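Local coordinates for protein type III Pentaketide Synthase (PDB 3EUO) that acts as a fungal type III polyketide synthase, probably catalysing the acyl transfers that build pentaketide products, at residues 87-92 and 168-173; 103-108 and 158-163; 295-300 and 322-327. One frame throughout, in Å; residues are numbered along the deposited sequence.

Contact 1: residues 87-92 and 168-173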
loop_
_atom_site.group_PDB
_atom_site.type_symbol
_atom_site.label_atom_id
_atom_site.label_comp_id
_atom_site.label_asym_id
_atom_site.label_seq_id
_atom_site.Cartn_x
_atom_site.Cartn_y
_atom_site.Cartn_z
ATOM N N GLU A 87 -14.729 11.700 -8.571
ATOM C CA GLU A 87 -15.559 12.868 -8.233
ATOM C C GLU A 87 -15.163 13.538 -6.910
ATOM O O GLU A 87 -15.120 14.771 -6.822
ATOM C CB GLU A 87 -17.045 12.492 -8.264
ATOM C CG GLU A 87 -18.013 13.622 -7.885
ATOM C CD GLU A 87 -17.998 14.808 -8.857
ATOM O OE1 GLU A 87 -17.469 14.687 -9.986
ATOM O OE2 GLU A 87 -18.531 15.873 -8.480
ATOM N N ALA A 88 -14.859 12.729 -5.890
ATOM C CA ALA A 88 -14.388 13.244 -4.600
ATOM C C ALA A 88 -13.081 14.023 -4.772
ATOM O O ALA A 88 -12.922 15.117 -4.236
ATOM C CB ALA A 88 -14.198 12.101 -3.605
ATOM N N SER A 89 -12.159 13.449 -5.539
ATOM C CA SER A 89 -10.880 14.086 -5.832
ATOM C C SER A 89 -11.069 15.390 -6.600
ATOM O O SER A 89 -10.379 16.374 -6.321
ATOM C CB SER A 89 -9.976 13.135 -6.620
ATOM O OG SER A 89 -9.674 11.973 -5.853
ATOM N N ARG A 90 -11.993 15.382 -7.566
ATOM C CA ARG A 90 -12.299 16.583 -8.343
ATOM C C ARG A 90 -12.771 17.731 -7.453
ATOM O O ARG A 90 -12.360 18.874 -7.639
ATOM C CB ARG A 90 -13.365 16.302 -9.403
ATOM C CG ARG A 90 -12.858 15.572 -10.635
ATOM C CD ARG A 90 -13.911 15.583 -11.764
ATOM N NE ARG A 90 -13.572 14.660 -12.851
ATOM C CZ ARG A 90 -12.660 14.896 -13.796
ATOM N NH1 ARG A 90 -11.973 16.037 -13.811
ATOM N NH2 ARG A 90 -12.433 13.981 -14.734
ATOM N N LYS A 91 -13.645 17.419 -6.500
ATOM C CA LYS A 91 -14.227 18.443 -5.632
ATOM C C LYS A 91 -13.208 18.995 -4.646
ATOM O O LYS A 91 -13.200 20.193 -4.357
ATOM C CB LYS A 91 -15.463 17.905 -4.909
ATOM C CG LYS A 91 -16.634 17.642 -5.861
ATOM C CD LYS A 91 -17.939 17.348 -5.131
ATOM C CE LYS A 91 -18.005 15.934 -4.604
ATOM N NZ LYS A 91 -19.380 15.613 -4.069
ATOM N N ALA A 92 -12.351 18.116 -4.134
ATOM C CA ALA A 92 -11.261 18.533 -3.257
ATOM C C ALA A 92 -10.318 19.474 -4.001
ATOM O O ALA A 92 -9.967 20.530 -3.488
ATOM C CB ALA A 92 -10.510 17.321 -2.716
ATOM N N ARG A 168 1.671 19.520 -3.187
ATOM C CA ARG A 168 0.218 19.498 -3.150
ATOM C C ARG A 168 -0.181 18.042 -3.305
ATOM O O ARG A 168 -0.007 17.455 -4.382
ATOM C CB ARG A 168 -0.371 20.325 -4.299
ATOM C CG ARG A 168 0.190 21.753 -4.406
ATOM C CD ARG A 168 -0.313 22.688 -3.286
ATOM N NE ARG A 168 0.157 24.057 -3.523
ATOM C CZ ARG A 168 1.311 24.558 -3.079
ATOM N NH1 ARG A 168 2.138 23.821 -2.347
ATOM N NH2 ARG A 168 1.643 25.806 -3.381
ATOM N N ILE A 169 -0.709 17.454 -2.234
ATOM C CA ILE A 169 -0.934 16.014 -2.222
ATOM C C ILE A 169 -2.414 15.653 -2.210
ATOM O O ILE A 169 -3.155 16.069 -1.321
ATOM C CB ILE A 169 -0.201 15.329 -1.043
ATOM C CG1 ILE A 169 1.292 15.711 -1.066
ATOM C CG2 ILE A 169 -0.430 13.801 -1.083
ATOM C CD1 ILE A 169 2.198 14.871 -0.175
ATOM N N LEU A 170 -2.836 14.875 -3.208
ATOM C CA LEU A 170 -4.177 14.317 -3.214
ATOM C C LEU A 170 -4.191 13.128 -2.265
ATOM O O LEU A 170 -3.529 12.118 -2.527
ATOM C CB LEU A 170 -4.599 13.882 -4.628
ATOM C CG LEU A 170 -5.970 13.195 -4.763
ATOM C CD1 LEU A 170 -7.105 14.038 -4.170
ATOM C CD2 LEU A 170 -6.277 12.863 -6.205
ATOM N N VAL A 171 -4.949 13.255 -1.178
ATOM C CA VAL A 171 -5.107 12.176 -0.194
ATOM C C VAL A 171 -6.492 11.562 -0.365
ATOM O O VAL A 171 -7.500 12.243 -0.186
ATOM C CB VAL A 171 -4.946 12.672 1.255
ATOM C CG1 VAL A 171 -4.719 11.481 2.201
ATOM C CG2 VAL A 171 -3.791 13.669 1.372
ATOM N N LEU A 172 -6.541 10.272 -0.687
ATOM C CA LEU A 172 -7.781 9.668 -1.173
ATOM C C LEU A 172 -8.110 8.340 -0.495
ATOM O O LEU A 172 -7.242 7.489 -0.345
ATOM C CB LEU A 172 -7.698 9.471 -2.700
ATOM C CG LEU A 172 -8.840 8.734 -3.430
ATOM C CD1 LEU A 172 -10.123 9.559 -3.428
ATOM C CD2 LEU A 172 -8.428 8.364 -4.862
ATOM N N ALA A 173 -9.372 8.175 -0.104
ATOM C CA ALA A 173 -9.863 6.888 0.401
ATOM C C ALA A 173 -11.088 6.455 -0.381
ATOM O O ALA A 173 -12.003 7.253 -0.616
ATOM C CB ALA A 173 -10.186 6.979 1.877
#
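S89, on the sheet-facing side of helix 70-96, rests against the branched ends of L170 and L172 from strand 168-175. The preceding residue, A88, turns its CB toward the strand without touching it, and the meeting itself falls to S89. Its OG lies opposite the carbonyl carbon about CA-CB (chi1 -63°) and reaches between the two leucines, 3.5 Å from L170 CD2 and equally 3.5 Å from L172 CD1, while S89 CB lies 3.7 Å from L170 CD2. The hydroxyl is nevertheless not stranded in this apolar setting: it is hydrogen-bonded to the backbone O of A85, one turn back in the same helix. A92, farther along, again directs its CB at the strand but makes no contact. L170 and L172, alternate residues of the strand, present the same face, whereas V171 between them points away from the helix. Both leucines hold CG anti to the backbone N (chi1 176° and 175°), which carries their methyl branches across to the serine. L127 of helix 119-127 touches both S89 and L170. This is a buried helix-on-sheet layer in the N-terminal half of the thiolase-like fold.

Contact 2: residues 103-108 and 158-163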
loop_
_atom_site.group_PDB
_atom_site.type_symbol
_atom_site.label_atom_id
_atom_site.label_comp_id
_atom_site.label_asym_id
_atom_site.label_seq_id
_atom_site.Cartn_x
_atom_site.Cartn_y
_atom_site.Cartn_z
ATOM N N ILE A 103 -0.606 18.899 -8.862
ATOM C CA ILE A 103 -0.586 17.822 -7.867
ATOM C C ILE A 103 0.752 17.085 -7.959
ATOM O O ILE A 103 1.118 16.576 -9.023
ATOM C CB ILE A 103 -1.789 16.847 -8.038
ATOM C CG1 ILE A 103 -3.125 17.602 -7.979
ATOM C CG2 ILE A 103 -1.743 15.722 -7.003
ATOM C CD1 ILE A 103 -3.390 18.348 -6.667
ATOM N N THR A 104 1.463 17.033 -6.835
ATOM C CA THR A 104 2.825 16.504 -6.791
ATOM C C THR A 104 2.912 15.061 -6.293
ATOM O O THR A 104 3.820 14.323 -6.679
ATOM C CB THR A 104 3.736 17.370 -5.897
ATOM O OG1 THR A 104 3.208 17.384 -4.563
ATOM C CG2 THR A 104 3.833 18.802 -6.428
ATOM N N HIS A 105 1.991 14.684 -5.406
ATOM C CA HIS A 105 1.945 13.335 -4.850
ATOM C C HIS A 105 0.482 12.929 -4.738
ATOM O O HIS A 105 -0.414 13.783 -4.695
ATOM C CB HIS A 105 2.490 13.264 -3.413
ATOM C CG HIS A 105 3.870 13.812 -3.203
ATOM N ND1 HIS A 105 4.178 15.150 -3.338
ATOM C CD2 HIS A 105 4.995 13.215 -2.743
ATOM C CE1 HIS A 105 5.448 15.342 -3.025
ATOM N NE2 HIS A 105 5.964 14.184 -2.649
ATOM N N MET A 106 0.250 11.624 -4.639
ATOM C CA MET A 106 -1.063 11.068 -4.348
ATOM C C MET A 106 -0.847 10.006 -3.272
ATOM O O MET A 106 0.050 9.176 -3.401
ATOM C CB MET A 106 -1.663 10.454 -5.619
ATOM C CG MET A 106 -3.087 9.924 -5.505
ATOM S SD MET A 106 -3.671 9.388 -7.151
ATOM C CE MET A 106 -4.534 10.824 -7.732
ATOM N N VAL A 107 -1.615 10.067 -2.187
ATOM C CA VAL A 107 -1.587 8.998 -1.173
ATOM C C VAL A 107 -2.996 8.442 -1.065
ATOM O O VAL A 107 -3.902 9.145 -0.618
ATOM C CB VAL A 107 -1.102 9.476 0.222
ATOM C CG1 VAL A 107 -1.064 8.302 1.207
ATOM C CG2 VAL A 107 0.280 10.113 0.135
ATOM N N SER A 108 -3.172 7.189 -1.476
ATOM C CA SER A 108 -4.494 6.569 -1.560
ATOM C C SER A 108 -4.585 5.368 -0.648
ATOM O O SER A 108 -3.577 4.749 -0.327
ATOM C CB SER A 108 -4.804 6.126 -2.998
ATOM O OG SER A 108 -4.685 7.218 -3.897
ATOM N N LEU A 158 6.508 17.355 3.985
ATOM C CA LEU A 158 7.708 17.877 4.657
ATOM C C LEU A 158 9.009 17.468 3.947
ATOM O O LEU A 158 10.029 18.173 4.028
ATOM C CB LEU A 158 7.714 17.502 6.146
ATOM C CG LEU A 158 6.629 18.175 7.002
ATOM C CD1 LEU A 158 6.623 17.627 8.412
ATOM C CD2 LEU A 158 6.807 19.697 7.032
ATOM N N GLY A 159 8.975 16.342 3.237
ATOM C CA GLY A 159 10.109 15.929 2.402
ATOM C C GLY A 159 10.377 16.946 1.303
ATOM O O GLY A 159 11.529 17.286 1.015
ATOM N N HIS A 160 9.305 17.451 0.701
ATOM C CA HIS A 160 9.430 18.499 -0.306
ATOM C C HIS A 160 9.826 19.827 0.320
ATOM O O HIS A 160 10.632 20.565 -0.252
ATOM C CB HIS A 160 8.164 18.602 -1.145
ATOM C CG HIS A 160 8.203 17.742 -2.368
ATOM N ND1 HIS A 160 7.673 18.129 -3.577
ATOM C CD2 HIS A 160 8.754 16.521 -2.572
ATOM C CE1 HIS A 160 7.878 17.175 -4.471
ATOM N NE2 HIS A 160 8.532 16.189 -3.884
ATOM N N THR A 161 9.280 20.111 1.503
ATOM C CA THR A 161 9.689 21.289 2.277
ATOM C C THR A 161 11.199 21.304 2.511
ATOM O O THR A 161 11.849 22.338 2.325
ATOM C CB THR A 161 8.941 21.375 3.614
ATOM O OG1 THR A 161 7.536 21.436 3.354
ATOM C CG2 THR A 161 9.348 22.620 4.386
ATOM N N ALA A 162 11.763 20.156 2.890
ATOM C CA ALA A 162 13.215 20.033 3.083
ATOM C C ALA A 162 14.005 20.486 1.858
ATOM O O ALA A 162 15.125 20.991 1.987
ATOM C CB ALA A 162 13.592 18.599 3.455
ATOM N N ARG A 163 13.403 20.315 0.681
ATOM C CA ARG A 163 14.041 20.627 -0.602
ATOM C C ARG A 163 13.558 21.950 -1.192
ATOM O O ARG A 163 13.854 22.269 -2.354
ATOM C CB ARG A 163 13.809 19.483 -1.600
ATOM C CG ARG A 163 14.337 18.138 -1.119
ATOM C CD ARG A 163 14.647 17.182 -2.265
ATOM N NE ARG A 163 13.461 16.484 -2.740
ATOM C CZ ARG A 163 13.099 16.394 -4.016
ATOM N NH1 ARG A 163 13.842 16.953 -4.968
ATOM N NH2 ARG A 163 11.994 15.735 -4.342
#
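H105 and H160 come from opposite directions, out of strand 105-109 and helix 145-162, and meet as a T-shaped (edge-to-face) pair. The tight part is confined to these two rings. H105 leads with CE1, which stands over the centre of the H160 ring and 3.3 Å from H160 NE2; the planes are inclined at 66° and the centroids are 4.4 Å apart. The C-H corner of one imidazole thus addresses the pi face of the other, and the two NE2 atoms form no hydrogen bond. Hydrogen bonds at ND1 hold each ring's rotation. T104 OG1 is hydrogen-bonded to H105 ND1 at 2.7 Å and also takes the backbone N-H of R168, while H160 ND1 bonds to P166 O. Around the pair the fit loosens: T104 CB only grazes H160 CE1 at 4.4 Å, and the backbones stay far apart, bridged by the rings. T104 and R163, at the margins of the ring pair, are partly exposed. In the same helix L158 packs on R163, and A162 on L158, of the second subunit. Helix 145-162 here spans strand 105-109 as the connection of a beta-alpha-beta crossover from strand 134-138 to strand 168-175.

Contact 3: residues 295-300 and 322-327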
loop_
_atom_site.group_PDB
_atom_site.type_symbol
_atom_site.label_atom_id
_atom_site.label_comp_id
_atom_site.label_asym_id
_atom_site.label_seq_id
_atom_site.Cartn_x
_atom_site.Cartn_y
_atom_site.Cartn_z
ATOM N N MET A 295 -14.254 11.914 15.213
ATOM C CA MET A 295 -14.005 10.494 15.455
ATOM C C MET A 295 -14.477 9.656 14.277
ATOM O O MET A 295 -15.539 9.923 13.716
ATOM C CB MET A 295 -14.749 10.035 16.713
ATOM C CG MET A 295 -14.530 8.567 17.084
ATOM S SD MET A 295 -12.916 8.251 17.838
ATOM C CE MET A 295 -12.874 9.633 18.985
ATOM N N HIS A 296 -13.699 8.641 13.907
ATOM C CA HIS A 296 -14.194 7.651 12.963
ATOM C C HIS A 296 -15.212 6.785 13.698
ATOM O O HIS A 296 -14.874 6.149 14.704
ATOM C CB HIS A 296 -13.080 6.767 12.399
ATOM C CG HIS A 296 -13.596 5.669 11.522
ATOM N ND1 HIS A 296 -13.517 4.335 11.862
ATOM C CD2 HIS A 296 -14.250 5.718 10.338
ATOM C CE1 HIS A 296 -14.080 3.608 10.913
ATOM N NE2 HIS A 296 -14.527 4.424 9.974
ATOM N N PRO A 297 -16.463 6.763 13.207
ATOM C CA PRO A 297 -17.510 6.033 13.912
ATOM C C PRO A 297 -17.513 4.554 13.523
ATOM O O PRO A 297 -18.380 4.109 12.760
ATOM C CB PRO A 297 -18.780 6.742 13.457
ATOM C CG PRO A 297 -18.470 7.200 12.046
ATOM C CD PRO A 297 -16.968 7.421 11.985
ATOM N N GLY A 298 -16.531 3.815 14.039
ATOM C CA GLY A 298 -16.362 2.394 13.724
ATOM C C GLY A 298 -17.559 1.558 14.140
ATOM O O GLY A 298 -17.888 0.568 13.484
ATOM N N GLY A 299 -18.200 1.975 15.230
ATOM C CA GLY A 299 -19.443 1.387 15.743
ATOM C C GLY A 299 -20.013 2.342 16.783
ATOM O O GLY A 299 -19.307 3.239 17.251
ATOM N N ALA A 300 -21.279 2.162 17.163
ATOM C CA ALA A 300 -21.896 3.053 18.152
ATOM C C ALA A 300 -21.140 3.077 19.478
ATOM O O ALA A 300 -21.029 4.133 20.108
ATOM C CB ALA A 300 -23.362 2.714 18.371
ATOM N N ASP A 322 -23.485 12.304 12.631
ATOM C CA ASP A 322 -24.185 12.602 11.389
ATOM C C ASP A 322 -23.832 11.601 10.292
ATOM O O ASP A 322 -24.717 11.087 9.605
ATOM C CB ASP A 322 -23.860 14.024 10.920
ATOM C CG ASP A 322 -24.596 14.397 9.654
ATOM O OD1 ASP A 322 -25.729 14.908 9.762
ATOM O OD2 ASP A 322 -24.043 14.185 8.550
ATOM N N ARG A 323 -22.537 11.343 10.132
ATOM C CA ARG A 323 -22.049 10.358 9.157
ATOM C C ARG A 323 -22.533 8.945 9.481
ATOM O O ARG A 323 -23.062 8.242 8.622
ATOM C CB ARG A 323 -20.520 10.387 9.101
ATOM C CG ARG A 323 -19.963 11.145 7.915
ATOM C CD ARG A 323 -20.337 12.616 7.933
ATOM N NE ARG A 323 -20.349 13.114 6.563
ATOM C CZ ARG A 323 -21.442 13.306 5.835
ATOM N NH1 ARG A 323 -22.648 13.084 6.343
ATOM N NH2 ARG A 323 -21.322 13.743 4.595
ATOM N N TYR A 324 -22.373 8.556 10.736
ATOM C CA TYR A 324 -22.692 7.214 11.177
ATOM C C TYR A 324 -24.175 6.883 10.989
ATOM O O TYR A 324 -24.526 5.845 10.417
ATOM C CB TYR A 324 -22.295 7.059 12.641
ATOM C CG TYR A 324 -22.579 5.695 13.220
ATOM C CD1 TYR A 324 -21.807 4.585 12.867
ATOM C CD2 TYR A 324 -23.614 5.518 14.124
ATOM C CE1 TYR A 324 -22.076 3.325 13.414
ATOM C CE2 TYR A 324 -23.896 4.264 14.668
ATOM C CZ TYR A 324 -23.128 3.183 14.311
ATOM O OH TYR A 324 -23.413 1.961 14.858
ATOM N N ILE A 325 -25.040 7.782 11.456
ATOM C CA ILE A 325 -26.478 7.543 11.387
ATOM C C ILE A 325 -26.985 7.507 9.950
ATOM O O ILE A 325 -27.780 6.636 9.593
ATOM C CB ILE A 325 -27.274 8.580 12.225
ATOM C CG1 ILE A 325 -26.949 8.408 13.712
ATOM C CG2 ILE A 325 -28.784 8.419 11.993
ATOM C CD1 ILE A 325 -27.505 9.513 14.617
ATOM N N ASN A 326 -26.518 8.442 9.125
ATOM C CA ASN A 326 -27.059 8.620 7.795
ATOM C C ASN A 326 -26.344 7.872 6.673
ATOM O O ASN A 326 -26.890 7.750 5.572
ATOM C CB ASN A 326 -27.146 10.116 7.485
ATOM C CG ASN A 326 -28.052 10.841 8.457
ATOM O OD1 ASN A 326 -27.592 11.607 9.301
ATOM N ND2 ASN A 326 -29.351 10.561 8.376
ATOM N N HIS A 327 -25.144 7.358 6.954
ATOM C CA HIS A 327 -24.339 6.691 5.917
ATOM C C HIS A 327 -23.662 5.400 6.359
ATOM O O HIS A 327 -23.222 4.613 5.514
ATOM C CB HIS A 327 -23.282 7.652 5.359
ATOM C CG HIS A 327 -23.856 8.906 4.781
ATOM N ND1 HIS A 327 -24.324 8.982 3.489
ATOM C CD2 HIS A 327 -24.061 10.126 5.330
ATOM C CE1 HIS A 327 -24.779 10.201 3.259
ATOM N NE2 HIS A 327 -24.632 10.914 4.361
#
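Y324 lies along the loop 297-300, its CB against P297 and its hydroxyl at A300. The proline and tyrosine side chains lie alongside each other but point opposite ways, with P297 CB 3.6 Å from Y324 CB and P297 CG 3.9 Å from the same atom. The ring then continues beside the loop backbone, where P297 O comes to 3.5 Å from Y324 CD1, oblique to the ring. A first torsion of -180°, which sets CG opposite the backbone N, swings the ring out of helix 318-327 along this line. At the far end Y324 OH stands 3.1 Å from A300 N, and the methyl carbon A300 CB lies 4.0 Å from Y324 CE2. The hydroxyl is hydrogen-bonded to T46 O, a partner outside both segments that fixes where the ring ends. The loop turns at P297, the centre of an inverse gamma turn with a weak hydrogen bond from G298 N to H296 O, and G299 then takes the N-cap position of helix 300-310, so that A300 begins that helix beside the tyrosine. This His-Pro-Gly-Gly loop follows strand 292-295 in the C-terminal half of the thiolase-like fold; H296 makes a weak bond through NE2 to N329 OD1, consistent with the His and Asn of the Cys-His-Asn active site known in chalcone synthase relatives. On the helix side, R323 NH1 forms a salt bridge of 2.8 Å with D322 OD2. Farther out, L303 and T334 pack on P297, and D322 OD2 also pairs with R341 NE, tying this part of helix 318-327 to helix 334-342.

From the N terminus, the chain leaves helix 70-96, passes through strand 105-109 and helix 145-162, and comes back to it as strand 168-175, so contact 1 closes a loop of 75 intervening residues. Contact 2 is nested within that loop, joining strand 105-109 to the helix that precedes strand 168-175. The two are directly coupled: these strands are parallel neighbours in one sheet, with V107 bonded by backbone to L170 and L172, and helices 70-96 and 145-162 lie on opposite faces of it. Contact 3 follows in series and closes a loop of 21 intervening residues, joining the turn after strand 292-295 to helix 318-327. Its centre lies about 21 Å from that of contact 1.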